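Long-range contacts in phenylalanine--tRNA ligase beta subunit (Bacteroides fragilis, PDB 3IG2), which works with the alpha subunit in an alpha2beta2 tetramer that uses ATP to attach phenylalanine to tRNA(Phe), represented here by its catalytic-like core domain: residues Thr64-Ala74 with Phe196-Tyr204; Leu163-Leu172 with Thr184-Met192. One frame throughout, in Å; residues are numbered along the deposited sequence.

Contacts 1 and 2 share one mixed sheet and touch along neighbouring strands. Contact 2 is nested within the loop that contact 1 closes, and their centres lie about 12 Å apart. Their strands 181-188 and 200-207 are sheet neighbours, joined by probable hydrogen bonds from Tyr204 N to Gly186 O (2.9 Å) and from Val188 N to Val202 O (3.0 Å). Side chains continue the junction: Leu66 CD2 of contact 1 meets Met192 CE of contact 2 at 3.3 Å, while Tyr168 packs on Tyr204. In this enzyme family catalysis belongs to the alpha subunit, so both contacts are best read as architecture of the class II-like beta module.

Contact 1: residues Thr64-Ala74 with Phe196-Tyr204; sequences TLLFGGLESIA and FDVDNEVYY
Leu66 and Tyr204 meet as methyl on ring: CD1 of the leucine stands over the centre of one face, 3.6 Å from the centroid of the Tyr204 ring and 9° off its normal, a CH-pi contact. At the edge of that ring a water lies in plane, 2.7 Å from Tyr204 OH, and it also hydrogen-bonds Thr64 OG1. The same threonine oxygen accepts from Leu66 N (3.1 Å) in a nearly straight capping bond; the backbone N-H and the water both hold this oxygen just ahead of the turn that leads into the helix.

The Phe196 ring is approached differently. Leu70 CD1 covers one face, displaced toward the rim, and Glu71 CG lies at the edge; the carboxylate beyond bonds to Tyr35. The Phe67 side chain crosses that of Phe196 at about a right angle, yet their nearly parallel rings meet rim to rim, centroids 5.5 Å apart, neither over the other's face. Phe196 follows a helix that closes in a Schellman motif with Asp197 at C-prime, and the chain leaving it brings Val198 against helix 66-74, its CG2 near Leu70 O.

There Val198 CG1 touches Ile73 CG2 at 3.7 Å. With CG1 trained toward the strand by a chi1 of -77°, Ile73 ends tip to tip with Val202, its CD1 3.9 Å from Val202 CG1.

A helix thus packs on the core domain's mixed sheet through an apolar, partly aromatic interface. The N-to-C directions of helix 66-74 and strand 200-204 differ by 144°, their segment axes 10.9 Å apart at closest approach. Trp118 of strand 109-121 packs beside Ile73, Val202 and Tyr204, while helix 190-195 contributes Met192 and Leu193.

Contact 2: residues Leu163-Leu172 with Thr184-Met192; sequences LSDDIYSTAL and TFGVVTKKM
Ile167 O is gripped by the chain at Val188-Thr189: Thr189 N donates to it across 2.7 Å, tilted 27° from the carbonyl plane, and Val188 CA adds a CA-H...O contact. Thr189 CG2 also packs against this oxygen. The loop presenting it is shaped by Asp165 OD1, which accepts from both Ile167 N and Tyr168 N in an Asx turn and motif; the bond from Tyr168 N measures 2.9 Å and arrives nearly along the C-O axis.

Thr189 has a second task. As N-cap of helix 190-195, its OG1 accepts from Met192 N at 3.2 Å. The selenomethionine Met192 bends back so that its CE reaches Ile167 CG1.

Beyond the corner at Ser169-Thr170 the two segments continue into the antiparallel hairpin of strands 171-175 and 181-188. Leu172 and Phe185 form a hydrogen-bonded pair, with Leu172 N 2.9 Å from Phe185 O and the reciprocal bond alongside. On the sheet face that carries these two residues, Leu172 CB lies over one face of the Phe185 ring, offset toward the rim and 4.2 Å from its centroid. Tyr168 instead lies by Gly186, folded back along the strand by a chi1 of -55°: its CD1 comes within 3.7 Å of Gly186 CA, and Thr184 CG2 presses obliquely on CE2 at 3.2 Å. Ile167 CG2 covers a face of the tyrosine ring.

Directional backbone bonds thus fix the register, and apolar groups pack about them. Waters bridge Asp166 O to Thr189 OG1 and Ser169 OG, which also bonds Glu133, to Val188 O; solvent therefore takes part in the polar joint at this end of the contact.

Contact 1: residues Thr64-Ala74 with Phe196-Tyr204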
ATOM      1  N   THR B  64      -7.406  -3.337 -33.538  1.00 13.46           N
ATOM      2  CA  THR B  64      -6.825  -3.689 -32.246  1.00 12.87           C
ATOM      3  C   THR B  64      -6.721  -2.425 -31.405  1.00 12.75           C
ATOM      4  O   THR B  64      -6.515  -1.323 -31.954  1.00 12.22           O
ATOM      5  CB  THR B  64      -5.403  -4.355 -32.395  1.00 13.21           C
ATOM      6  OG1 THR B  64      -4.853  -4.642 -31.105  1.00 13.08           O
ATOM      7  CG2 THR B  64      -4.416  -3.467 -33.173  1.00 11.14           C
ATOM      8  N   LEU B  65      -6.797  -2.590 -30.092  1.00 11.33           N
ATOM      9  CA  LEU B  65      -6.447  -1.504 -29.173  1.00 12.44           C
ATOM     10  C   LEU B  65      -4.970  -1.162 -29.101  1.00 12.48           C
ATOM     11  O   LEU B  65      -4.589  -0.060 -28.659  1.00 13.94           O
ATOM     12  CB  LEU B  65      -6.913  -1.840 -27.754  1.00 13.10           C
ATOM     13  CG  LEU B  65      -8.440  -1.993 -27.561  1.00 11.83           C
ATOM     14  CD1 LEU B  65      -8.710  -2.168 -26.107  1.00 12.22           C
ATOM     15  CD2 LEU B  65      -9.154  -0.787 -28.096  1.00 14.24           C
ATOM     16  N   LEU B  66      -4.116  -2.091 -29.486  1.00 11.82           N
ATOM     17  CA  LEU B  66      -2.689  -1.954 -29.176  1.00 11.75           C
ATOM     18  C   LEU B  66      -2.111  -0.586 -29.519  1.00 12.70           C
ATOM     19  O   LEU B  66      -1.470   0.072 -28.668  1.00 13.06           O
ATOM     20  CB  LEU B  66      -1.897  -3.005 -29.945  1.00 11.85           C
ATOM     21  CG  LEU B  66      -0.383  -2.878 -29.905  1.00 11.49           C
ATOM     22  CD1 LEU B  66       0.122  -3.093 -28.488  1.00 11.94           C
ATOM     23  CD2 LEU B  66       0.207  -3.912 -30.836  1.00 12.93           C
ATOM     24  N   PHE B  67      -2.293  -0.176 -30.775  1.00 12.50           N
ATOM     25  CA  PHE B  67      -1.562   0.982 -31.295  1.00 12.48           C
ATOM     26  C   PHE B  67      -1.884   2.297 -30.588  1.00 12.63           C
ATOM     27  O   PHE B  67      -0.984   3.095 -30.316  1.00 12.35           O
ATOM     28  CB  PHE B  67      -1.758   1.111 -32.799  1.00 11.40           C
ATOM     29  CG  PHE B  67      -1.344  -0.120 -33.558  1.00 13.85           C
ATOM     30  CD1 PHE B  67      -0.060  -0.625 -33.439  1.00 14.34           C
ATOM     31  CD2 PHE B  67      -2.234  -0.762 -34.405  1.00 14.13           C
ATOM     32  CE1 PHE B  67       0.324  -1.750 -34.156  1.00 17.08           C
ATOM     33  CE2 PHE B  67      -1.855  -1.885 -35.126  1.00 14.17           C
ATOM     34  CZ  PHE B  67      -0.591  -2.383 -35.002  1.00 16.09           C
ATOM     35  N   GLY B  68      -3.154   2.506 -30.259  1.00 12.43           N
ATOM     36  CA  GLY B  68      -3.511   3.682 -29.512  1.00 12.56           C
ATOM     37  C   GLY B  68      -2.774   3.750 -28.188  1.00 12.49           C
ATOM     38  O   GLY B  68      -2.345   4.817 -27.778  1.00 11.82           O
ATOM     39  N   GLY B  69      -2.651   2.613 -27.513  1.00 12.07           N
ATOM     40  CA  GLY B  69      -1.900   2.556 -26.255  1.00 11.66           C
ATOM     41  C   GLY B  69      -0.416   2.872 -26.447  1.00 11.43           C
ATOM     42  O   GLY B  69       0.193   3.498 -25.586  1.00 11.92           O
ATOM     43  N   LEU B  70       0.169   2.444 -27.565  1.00 10.57           N
ATOM     44  CA  LEU B  70       1.575   2.752 -27.830  1.00  9.64           C
ATOM     45  C   LEU B  70       1.743   4.240 -28.092  1.00  9.78           C
ATOM     46  O   LEU B  70       2.710   4.810 -27.639  1.00 10.14           O
ATOM     47  CB  LEU B  70       2.151   1.938 -28.988  1.00  8.96           C
ATOM     48  CG  LEU B  70       2.261   0.423 -28.817  1.00  8.17           C
ATOM     49  CD1 LEU B  70       2.814  -0.188 -30.083  1.00  8.19           C
ATOM     50  CD2 LEU B  70       3.096   0.009 -27.604  1.00  7.58           C
ATOM     51  N   GLU B  71       0.803   4.854 -28.806  1.00  9.59           N
ATOM     52  CA  GLU B  71       0.769   6.315 -28.964  1.00 10.61           C
ATOM     53  C   GLU B  71       0.690   7.035 -27.605  1.00 10.45           C
ATOM     54  O   GLU B  71       1.429   7.996 -27.366  1.00  9.84           O
ATOM     55  CB  GLU B  71      -0.403   6.754 -29.830  1.00 10.16           C
ATOM     56  CG  GLU B  71      -0.332   6.346 -31.291  1.00 12.64           C
ATOM     57  CD  GLU B  71      -1.685   6.508 -32.000  1.00 15.19           C
ATOM     58  OE1 GLU B  71      -2.675   6.811 -31.311  1.00 17.26           O
ATOM     59  OE2 GLU B  71      -1.767   6.367 -33.240  1.00 16.51           O
ATOM     60  N   SER B  72      -0.189   6.544 -26.724  1.00  9.91           N
ATOM     61  CA  SER B  72      -0.368   7.112 -25.380  1.00  9.29           C
ATOM     62  C   SER B  72       0.911   7.011 -24.560  1.00  9.03           C
ATOM     63  O   SER B  72       1.255   7.946 -23.854  1.00  9.43           O
ATOM     64  CB  SER B  72      -1.511   6.416 -24.627  1.00  9.18           C
ATOM     65  OG  SER B  72      -2.766   6.602 -25.262  1.00  8.78           O
ATOM     66  N   ILE B  73       1.603   5.875 -24.640  1.00  9.22           N
ATOM     67  CA  ILE B  73       2.866   5.681 -23.906  1.00  9.92           C
ATOM     68  C   ILE B  73       3.899   6.682 -24.414  1.00 10.10           C
ATOM     69  O   ILE B  73       4.558   7.362 -23.612  1.00  9.81           O
ATOM     70  CB  ILE B  73       3.403   4.226 -23.994  1.00  9.71           C
ATOM     71  CG1 ILE B  73       2.621   3.300 -23.048  1.00  9.42           C
ATOM     72  CG2 ILE B  73       4.877   4.186 -23.614  1.00 10.42           C
ATOM     73  CD1 ILE B  73       2.712   1.832 -23.409  1.00  9.26           C
ATOM     74  N   ALA B  74       4.005   6.779 -25.740  1.00 10.50           N
ATOM     75  CA  ALA B  74       4.832   7.785 -26.398  1.00 11.73           C
ATOM     76  C   ALA B  74       4.554   9.219 -25.906  1.00 12.94           C
ATOM     77  O   ALA B  74       5.503   9.937 -25.566  1.00 13.84           O
ATOM     78  CB  ALA B  74       4.688   7.691 -27.915  1.00 11.60           C
ATOM     79  N   PHE B 196       6.990   3.141 -32.888  1.00 16.37           N
ATOM     80  CA  PHE B 196       6.113   4.068 -32.148  1.00 15.92           C
ATOM     81  C   PHE B 196       6.813   5.105 -31.266  1.00 15.90           C
ATOM     82  O   PHE B 196       6.144   5.860 -30.562  1.00 15.22           O
ATOM     83  CB  PHE B 196       5.052   3.307 -31.346  1.00 15.95           C
ATOM     84  CG  PHE B 196       3.856   2.928 -32.168  1.00 14.64           C
ATOM     85  CD1 PHE B 196       2.728   3.752 -32.197  1.00 14.76           C
ATOM     86  CD2 PHE B 196       3.870   1.776 -32.932  1.00 14.38           C
ATOM     87  CE1 PHE B 196       1.634   3.416 -32.970  1.00 13.24           C
ATOM     88  CE2 PHE B 196       2.792   1.429 -33.733  1.00 13.50           C
ATOM     89  CZ  PHE B 196       1.671   2.246 -33.756  1.00 14.04           C
ATOM     90  N   ASP B 197       8.144   5.166 -31.332  1.00 15.70           N
ATOM     91  CA  ASP B 197       8.929   6.107 -30.512  1.00 16.51           C
ATOM     92  C   ASP B 197       8.789   5.803 -29.018  1.00 15.65           C
ATOM     93  O   ASP B 197       8.744   6.721 -28.199  1.00 16.35           O
ATOM     94  CB  ASP B 197       8.494   7.565 -30.746  1.00 16.62           C
ATOM     95  CG  ASP B 197       8.841   8.078 -32.118  1.00 19.08           C
ATOM     96  OD1 ASP B 197       9.646   7.436 -32.830  1.00 21.70           O
ATOM     97  OD2 ASP B 197       8.313   9.157 -32.478  1.00 20.60           O
ATOM     98  N   VAL B 198       8.708   4.526 -28.669  1.00 14.78           N
ATOM     99  CA  VAL B 198       8.587   4.123 -27.286  1.00 14.21           C
ATOM    100  C   VAL B 198       9.948   3.575 -26.875  1.00 14.18           C
ATOM    101  O   VAL B 198      10.426   2.632 -27.493  1.00 15.29           O
ATOM    102  CB  VAL B 198       7.473   3.062 -27.137  1.00 14.15           C
ATOM    103  CG1 VAL B 198       7.401   2.571 -25.707  1.00 13.10           C
ATOM    104  CG2 VAL B 198       6.122   3.665 -27.598  1.00 13.95           C
ATOM    105  N   ASP B 199      10.548   4.149 -25.831  1.00 13.46           N
ATOM    106  CA  ASP B 199      11.923   3.699 -25.534  0.64 13.53           C
ATOM    107  C   ASP B 199      12.031   2.844 -24.282  1.00 13.35           C
ATOM    108  O   ASP B 199      13.120   2.512 -23.845  1.00 12.46           O
ATOM    109  CB  ASP B 199      12.921   4.886 -25.496  0.36 13.63           C
ATOM    110  CG  ASP B 199      14.317   4.531 -26.064  0.49 14.66           C
ATOM    111  OD1 ASP B 199      14.557   4.792 -27.267  0.57 18.16           O
ATOM    112  OD2 ASP B 199      15.174   4.020 -25.309  0.44 13.40           O
ATOM    113  N   ASN B 200      10.888   2.372 -23.790  1.00 13.25           N
ATOM    114  CA  ASN B 200      10.836   1.383 -22.711  1.00 13.10           C
ATOM    115  C   ASN B 200      10.150   0.133 -23.214  1.00 13.10           C
ATOM    116  O   ASN B 200       9.358   0.177 -24.161  1.00 14.06           O
ATOM    117  CB  ASN B 200      10.085   1.930 -21.480  1.00 13.19           C
ATOM    118  CG  ASN B 200      10.854   3.041 -20.762  1.00 14.49           C
ATOM    119  OD1 ASN B 200      11.513   2.814 -19.733  1.00 15.50           O
ATOM    120  ND2 ASN B 200      10.773   4.244 -21.299  1.00 12.86           N
ATOM    121  N   GLU B 201      10.445  -0.988 -22.600  1.00 12.35           N
ATOM    122  CA  GLU B 201       9.707  -2.199 -22.927  1.00 12.25           C
ATOM    123  C   GLU B 201       8.250  -2.070 -22.523  1.00 12.39           C
ATOM    124  O   GLU B 201       7.933  -1.366 -21.553  1.00 11.06           O
ATOM    125  CB  GLU B 201      10.319  -3.403 -22.234  1.00 11.71           C
ATOM    126  CG  GLU B 201      11.748  -3.674 -22.653  1.00 11.08           C
ATOM    127  CD  GLU B 201      12.264  -4.960 -22.085  1.00 13.61           C
ATOM    128  OE1 GLU B 201      11.507  -5.623 -21.331  1.00 15.82           O
ATOM    129  OE2 GLU B 201      13.424  -5.317 -22.391  1.00 13.07           O
ATOM    130  N   VAL B 202       7.381  -2.761 -23.277  1.00 12.77           N
ATOM    131  CA  VAL B 202       5.933  -2.698 -23.068  1.00 13.51           C
ATOM    132  C   VAL B 202       5.364  -4.102 -22.978  1.00 13.89           C
ATOM    133  O   VAL B 202       5.620  -4.948 -23.840  1.00 14.70           O
ATOM    134  CB  VAL B 202       5.194  -1.921 -24.198  1.00 13.79           C
ATOM    135  CG1 VAL B 202       3.615  -1.892 -23.934  1.00 13.74           C
ATOM    136  CG2 VAL B 202       5.705  -0.512 -24.273  1.00 13.48           C
ATOM    137  N   TYR B 203       4.608  -4.354 -21.923  1.00 14.17           N
ATOM    138  CA  TYR B 203       3.940  -5.643 -21.748  1.00 15.08           C
ATOM    139  C   TYR B 203       2.484  -5.314 -21.940  1.00 15.36           C
ATOM    140  O   TYR B 203       1.976  -4.367 -21.342  1.00 16.03           O
ATOM    141  CB  TYR B 203       4.251  -6.233 -20.365  1.00 14.81           C
ATOM    142  CG  TYR B 203       5.706  -6.034 -20.060  1.00 15.88           C
ATOM    143  CD1 TYR B 203       6.119  -5.336 -18.933  1.00 16.68           C
ATOM    144  CD2 TYR B 203       6.683  -6.471 -20.964  1.00 17.60           C
ATOM    145  CE1 TYR B 203       7.464  -5.108 -18.694  1.00 16.52           C
ATOM    146  CE2 TYR B 203       8.023  -6.253 -20.728  1.00 16.49           C
ATOM    147  CZ  TYR B 203       8.402  -5.572 -19.596  1.00 16.59           C
ATOM    148  OH  TYR B 203       9.726  -5.354 -19.385  1.00 15.67           O
ATOM    149  N   TYR B 204       1.843  -6.067 -22.829  1.00 14.61           N
ATOM    150  CA  TYR B 204       0.527  -5.733 -23.332  1.00 13.96           C
ATOM    151  C   TYR B 204      -0.383  -6.935 -23.219  1.00 13.94           C
ATOM    152  O   TYR B 204       0.015  -8.053 -23.570  1.00 14.50           O
ATOM    153  CB  TYR B 204       0.630  -5.294 -24.815  1.00 13.41           C
ATOM    154  CG  TYR B 204      -0.685  -5.181 -25.528  1.00 12.56           C
ATOM    155  CD1 TYR B 204      -1.599  -4.182 -25.187  1.00 13.22           C
ATOM    156  CD2 TYR B 204      -1.018  -6.057 -26.561  1.00 13.70           C
ATOM    157  CE1 TYR B 204      -2.796  -4.074 -25.831  1.00 14.63           C
ATOM    158  CE2 TYR B 204      -2.223  -5.950 -27.227  1.00 13.85           C
ATOM    159  CZ  TYR B 204      -3.120  -4.963 -26.848  1.00 14.34           C
ATOM    160  OH  TYR B 204      -4.322  -4.830 -27.516  1.00 11.44           O
TER
HETATM  161  O   HOH W   1      -4.747  -6.759 -29.404  1.00 11.56           O

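Contact 2: residues Leu163-Leu172 with Thr184-Met192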
ATOM      1  N   LEU B 163       2.869 -18.187 -27.880  1.00 15.64           N
ATOM      2  CA  LEU B 163       2.676 -17.360 -29.065  1.00 15.37           C
ATOM      3  C   LEU B 163       3.867 -16.439 -29.258  1.00 15.11           C
ATOM      4  O   LEU B 163       4.422 -15.906 -28.288  1.00 15.00           O
ATOM      5  CB  LEU B 163       1.394 -16.528 -28.931  1.00 15.68           C
ATOM      6  CG  LEU B 163       0.561 -15.988 -30.107  1.00 16.74           C
ATOM      7  CD1 LEU B 163      -0.000 -14.640 -29.707  1.00 17.47           C
ATOM      8  CD2 LEU B 163       1.269 -15.845 -31.464  1.00 17.04           C
ATOM      9  N   SER B 164       4.235 -16.261 -30.519  1.00 14.81           N
ATOM     10  CA  SER B 164       5.225 -15.280 -30.947  1.00 15.16           C
ATOM     11  C   SER B 164       4.786 -14.833 -32.328  1.00 15.50           C
ATOM     12  O   SER B 164       4.593 -15.669 -33.196  1.00 15.95           O
ATOM     13  CB  SER B 164       6.595 -15.939 -31.041  1.00 14.96           C
ATOM     14  OG  SER B 164       7.584 -14.991 -31.372  1.00 15.75           O
ATOM     15  N   ASP B 165       4.605 -13.536 -32.541  1.00 15.77           N
ATOM     16  CA  ASP B 165       4.131 -13.038 -33.855  1.00 16.08           C
ATOM     17  C   ASP B 165       4.635 -11.618 -34.104  1.00 15.70           C
ATOM     18  O   ASP B 165       5.498 -11.160 -33.372  1.00 15.31           O
ATOM     19  CB  ASP B 165       2.597 -13.105 -33.952  1.00 16.15           C
ATOM     20  CG  ASP B 165       1.889 -12.164 -32.986  1.00 16.31           C
ATOM     21  OD1 ASP B 165       2.553 -11.373 -32.268  1.00 15.47           O
ATOM     22  OD2 ASP B 165       0.645 -12.229 -32.950  1.00 17.01           O
ATOM     23  N   ASP B 166       4.090 -10.914 -35.102  1.00 15.59           N
ATOM     24  CA  ASP B 166       4.537  -9.533 -35.375  1.00 15.63           C
ATOM     25  C   ASP B 166       4.283  -8.536 -34.238  1.00 15.81           C
ATOM     26  O   ASP B 166       4.884  -7.468 -34.210  1.00 16.95           O
ATOM     27  CB  ASP B 166       4.063  -8.970 -36.734  1.00 15.96           C
ATOM     28  CG  ASP B 166       2.759  -9.591 -37.245  1.00 15.53           C
ATOM     29  OD1 ASP B 166       1.759  -9.779 -36.509  1.00 14.07           O
ATOM     30  OD2 ASP B 166       2.739  -9.861 -38.451  1.00 19.20           O
ATOM     31  N   ILE B 167       3.415  -8.876 -33.292  1.00 15.30           N
ATOM     32  CA  ILE B 167       3.187  -7.994 -32.140  1.00 14.69           C
ATOM     33  C   ILE B 167       4.062  -8.372 -30.913  1.00 13.97           C
ATOM     34  O   ILE B 167       4.689  -7.482 -30.297  1.00 14.05           O
ATOM     35  CB  ILE B 167       1.672  -7.948 -31.762  1.00 14.42           C
ATOM     36  CG1 ILE B 167       0.908  -7.166 -32.832  1.00 13.97           C
ATOM     37  CG2 ILE B 167       1.469  -7.344 -30.368  1.00 15.16           C
ATOM     38  CD1 ILE B 167      -0.570  -7.312 -32.734  1.00 14.28           C
ATOM     39  N   TYR B 168       4.095  -9.662 -30.569  1.00 12.74           N
ATOM     40  CA  TYR B 168       4.812 -10.131 -29.386  1.00 13.07           C
ATOM     41  C   TYR B 168       6.079 -10.890 -29.711  1.00 13.28           C
ATOM     42  O   TYR B 168       6.081 -11.780 -30.570  1.00 13.35           O
ATOM     43  CB  TYR B 168       3.948 -11.071 -28.560  1.00 12.79           C
ATOM     44  CG  TYR B 168       2.592 -10.526 -28.131  1.00 13.22           C
ATOM     45  CD1 TYR B 168       2.470  -9.610 -27.083  1.00 13.24           C
ATOM     46  CD2 TYR B 168       1.433 -10.951 -28.769  1.00 12.55           C
ATOM     47  CE1 TYR B 168       1.215  -9.134 -26.686  1.00 12.93           C
ATOM     48  CE2 TYR B 168       0.187 -10.479 -28.387  1.00 14.32           C
ATOM     49  CZ  TYR B 168       0.086  -9.595 -27.339  1.00 15.79           C
ATOM     50  OH  TYR B 168      -1.157  -9.145 -26.994  1.00 18.29           O
ATOM     51  N   SER B 169       7.157 -10.596 -28.997  1.00 14.01           N
ATOM     52  CA  SER B 169       8.357 -11.457 -29.102  1.00 13.72           C
ATOM     53  C   SER B 169       8.064 -12.751 -28.346  1.00 13.72           C
ATOM     54  O   SER B 169       8.356 -13.835 -28.837  1.00 13.51           O
ATOM     55  CB  SER B 169       9.598 -10.765 -28.558  1.00 13.80           C
ATOM     56  OG  SER B 169       9.271 -10.000 -27.406  1.00 14.20           O
ATOM     57  N   THR B 170       7.454 -12.612 -27.167  1.00 13.90           N
ATOM     58  CA  THR B 170       7.075 -13.734 -26.295  1.00 13.71           C
ATOM     59  C   THR B 170       5.659 -13.468 -25.743  1.00 13.65           C
ATOM     60  O   THR B 170       5.381 -12.373 -25.231  1.00 12.06           O
ATOM     61  CB  THR B 170       8.065 -13.872 -25.127  1.00 13.65           C
ATOM     62  OG1 THR B 170       9.404 -13.941 -25.642  1.00 16.66           O
ATOM     63  CG2 THR B 170       7.797 -15.125 -24.304  1.00 13.95           C
ATOM     64  N   ALA B 171       4.779 -14.471 -25.829  1.00 13.48           N
ATOM     65  CA  ALA B 171       3.391 -14.280 -25.423  1.00 14.07           C
ATOM     66  C   ALA B 171       2.694 -15.546 -25.007  1.00 14.02           C
ATOM     67  O   ALA B 171       3.103 -16.629 -25.390  1.00 15.15           O
ATOM     68  CB  ALA B 171       2.602 -13.626 -26.545  1.00 13.62           C
ATOM     69  N   LEU B 172       1.602 -15.384 -24.268  1.00 14.16           N
ATOM     70  CA  LEU B 172       0.706 -16.487 -23.932  1.00 14.74           C
ATOM     71  C   LEU B 172      -0.684 -16.200 -24.446  1.00 14.81           C
ATOM     72  O   LEU B 172      -1.136 -15.053 -24.427  1.00 13.77           O
ATOM     73  CB  LEU B 172       0.641 -16.701 -22.416  1.00 14.39           C
ATOM     74  CG  LEU B 172       1.912 -17.223 -21.746  1.00 14.79           C
ATOM     75  CD1 LEU B 172       1.756 -17.295 -20.221  1.00 12.95           C
ATOM     76  CD2 LEU B 172       2.311 -18.583 -22.321  1.00 15.97           C
ATOM     77  N   THR B 184      -4.868 -12.603 -24.719  1.00 13.83           N
ATOM     78  CA  THR B 184      -3.534 -12.738 -25.255  1.00 14.63           C
ATOM     79  C   THR B 184      -2.671 -11.705 -24.512  1.00 14.43           C
ATOM     80  O   THR B 184      -3.099 -10.566 -24.317  1.00 13.97           O
ATOM     81  CB  THR B 184      -3.544 -12.399 -26.762  1.00 14.87           C
ATOM     82  OG1 THR B 184      -4.371 -13.335 -27.486  1.00 16.66           O
ATOM     83  CG2 THR B 184      -2.172 -12.423 -27.318  1.00 16.80           C
ATOM     84  N   PHE B 185      -1.474 -12.086 -24.079  1.00 13.62           N
ATOM     85  CA  PHE B 185      -0.637 -11.113 -23.363  1.00 14.01           C
ATOM     86  C   PHE B 185       0.817 -11.506 -23.455  1.00 13.46           C
ATOM     87  O   PHE B 185       1.132 -12.677 -23.453  1.00 13.77           O
ATOM     88  CB  PHE B 185      -1.054 -10.950 -21.887  1.00 12.72           C
ATOM     89  CG  PHE B 185      -1.004 -12.232 -21.092  1.00 13.88           C
ATOM     90  CD1 PHE B 185       0.153 -12.599 -20.401  1.00 15.39           C
ATOM     91  CD2 PHE B 185      -2.115 -13.054 -21.013  1.00 14.60           C
ATOM     92  CE1 PHE B 185       0.202 -13.765 -19.670  1.00 15.34           C
ATOM     93  CE2 PHE B 185      -2.072 -14.229 -20.281  1.00 13.69           C
ATOM     94  CZ  PHE B 185      -0.914 -14.581 -19.613  1.00 13.30           C
ATOM     95  N   GLY B 186       1.689 -10.507 -23.508  1.00 13.61           N
ATOM     96  CA  GLY B 186       3.113 -10.735 -23.622  1.00 13.31           C
ATOM     97  C   GLY B 186       3.942  -9.481 -23.849  1.00 13.60           C
ATOM     98  O   GLY B 186       3.483  -8.377 -23.599  1.00 13.30           O
ATOM     99  N   VAL B 187       5.180  -9.694 -24.307  1.00 13.31           N
ATOM    100  CA  VAL B 187       6.177  -8.640 -24.480  1.00 13.16           C
ATOM    101  C   VAL B 187       6.059  -8.152 -25.907  1.00 13.00           C
ATOM    102  O   VAL B 187       6.131  -8.955 -26.829  1.00 13.35           O
ATOM    103  CB  VAL B 187       7.599  -9.214 -24.257  1.00 13.25           C
ATOM    104  CG1 VAL B 187       8.680  -8.179 -24.529  1.00 13.41           C
ATOM    105  CG2 VAL B 187       7.729  -9.796 -22.828  1.00 14.32           C
ATOM    106  N   VAL B 188       5.872  -6.850 -26.082  1.00 11.89           N
ATOM    107  CA  VAL B 188       5.741  -6.260 -27.407  1.00 12.93           C
ATOM    108  C   VAL B 188       7.094  -6.310 -28.117  1.00 12.74           C
ATOM    109  O   VAL B 188       8.107  -6.077 -27.491  1.00 13.26           O
ATOM    110  CB  VAL B 188       5.187  -4.791 -27.341  1.00 12.34           C
ATOM    111  CG1 VAL B 188       5.221  -4.080 -28.709  1.00 11.29           C
ATOM    112  CG2 VAL B 188       3.797  -4.767 -26.760  1.00 13.97           C
ATOM    113  N   THR B 189       7.109  -6.620 -29.411  1.00 13.32           N
ATOM    114  CA  THR B 189       8.375  -6.668 -30.165  1.00 14.27           C
ATOM    115  C   THR B 189       9.133  -5.329 -30.130  1.00 15.05           C
ATOM    116  O   THR B 189       8.536  -4.257 -30.136  1.00 14.94           O
ATOM    117  CB  THR B 189       8.189  -7.083 -31.650  1.00 14.95           C
ATOM    118  OG1 THR B 189       7.574  -6.019 -32.384  1.00 16.58           O
ATOM    119  CG2 THR B 189       7.356  -8.349 -31.787  1.00 13.46           C
ATOM    120  N   LYS B 190      10.456  -5.414 -30.060  1.00 15.62           N
ATOM    121  CA  LYS B 190      11.333  -4.259 -30.152  1.00 15.95           C
ATOM    122  C   LYS B 190      11.090  -3.405 -31.410  1.00 16.09           C
ATOM    123  O   LYS B 190      11.060  -2.170 -31.333  1.00 15.93           O
ATOM    124  CB  LYS B 190      12.775  -4.740 -30.129  1.00 15.88           C
ATOM    125  CG  LYS B 190      13.506  -4.381 -28.854  1.00 18.06           C
ATOM    126  CD  LYS B 190      12.942  -5.047 -27.610  1.00 18.82           C
ATOM    127  CE  LYS B 190      13.973  -4.999 -26.472  1.00 19.75           C
ATOM    128  NZ  LYS B 190      15.325  -5.523 -26.860  1.00 19.22           N
ATOM    129  N   LYS B 191      10.924  -4.067 -32.557  1.00 15.86           N
ATOM    130  CA  LYS B 191      10.644  -3.379 -33.820  1.00 16.04           C
ATOM    131  C   LYS B 191       9.423  -2.476 -33.646  1.00 15.64           C
ATOM    132  O   LYS B 191       9.433  -1.313 -34.021  1.00 15.10           O
ATOM    133  CB  LYS B 191      10.471  -4.403 -34.957  1.00 16.28           C
ATOM    134  CG  LYS B 191       9.717  -3.920 -36.203  1.00 16.93           C
ATOM    135  CD  LYS B 191      10.010  -4.847 -37.401  1.00 16.57           C
ATOM    136  CE  LYS B 191       9.268  -4.392 -38.649  1.00 17.39           C
ATOM    137  NZ  LYS B 191       9.489  -5.318 -39.814  1.00 19.07           N
HETATM  138  N   MSE B 192       8.386  -2.997 -33.011  1.00 16.04           N
HETATM  139  CA  MSE B 192       7.176  -2.211 -32.795  1.00 16.59           C
HETATM  140  C   MSE B 192       7.313  -1.038 -31.829  1.00 15.92           C
HETATM  141  O   MSE B 192       6.719   0.005 -32.051  1.00 16.32           O
HETATM  142  CB  MSE B 192       6.052  -3.130 -32.351  1.00 17.02           C
HETATM  143  CG  MSE B 192       5.482  -3.795 -33.552  1.00 19.98           C
HETATM  144 SE   MSE B 192       3.945  -2.762 -34.032  1.00 21.39          SE
HETATM  145  CE  MSE B 192       3.023  -3.694 -32.589  1.00 15.66           C
TER
HETATM  146  O   HOH W   2       7.297  -6.276 -35.080  1.00 21.47           O
HETATM  147  O   HOH W   3      10.495  -7.428 -27.318  1.00  2.00           O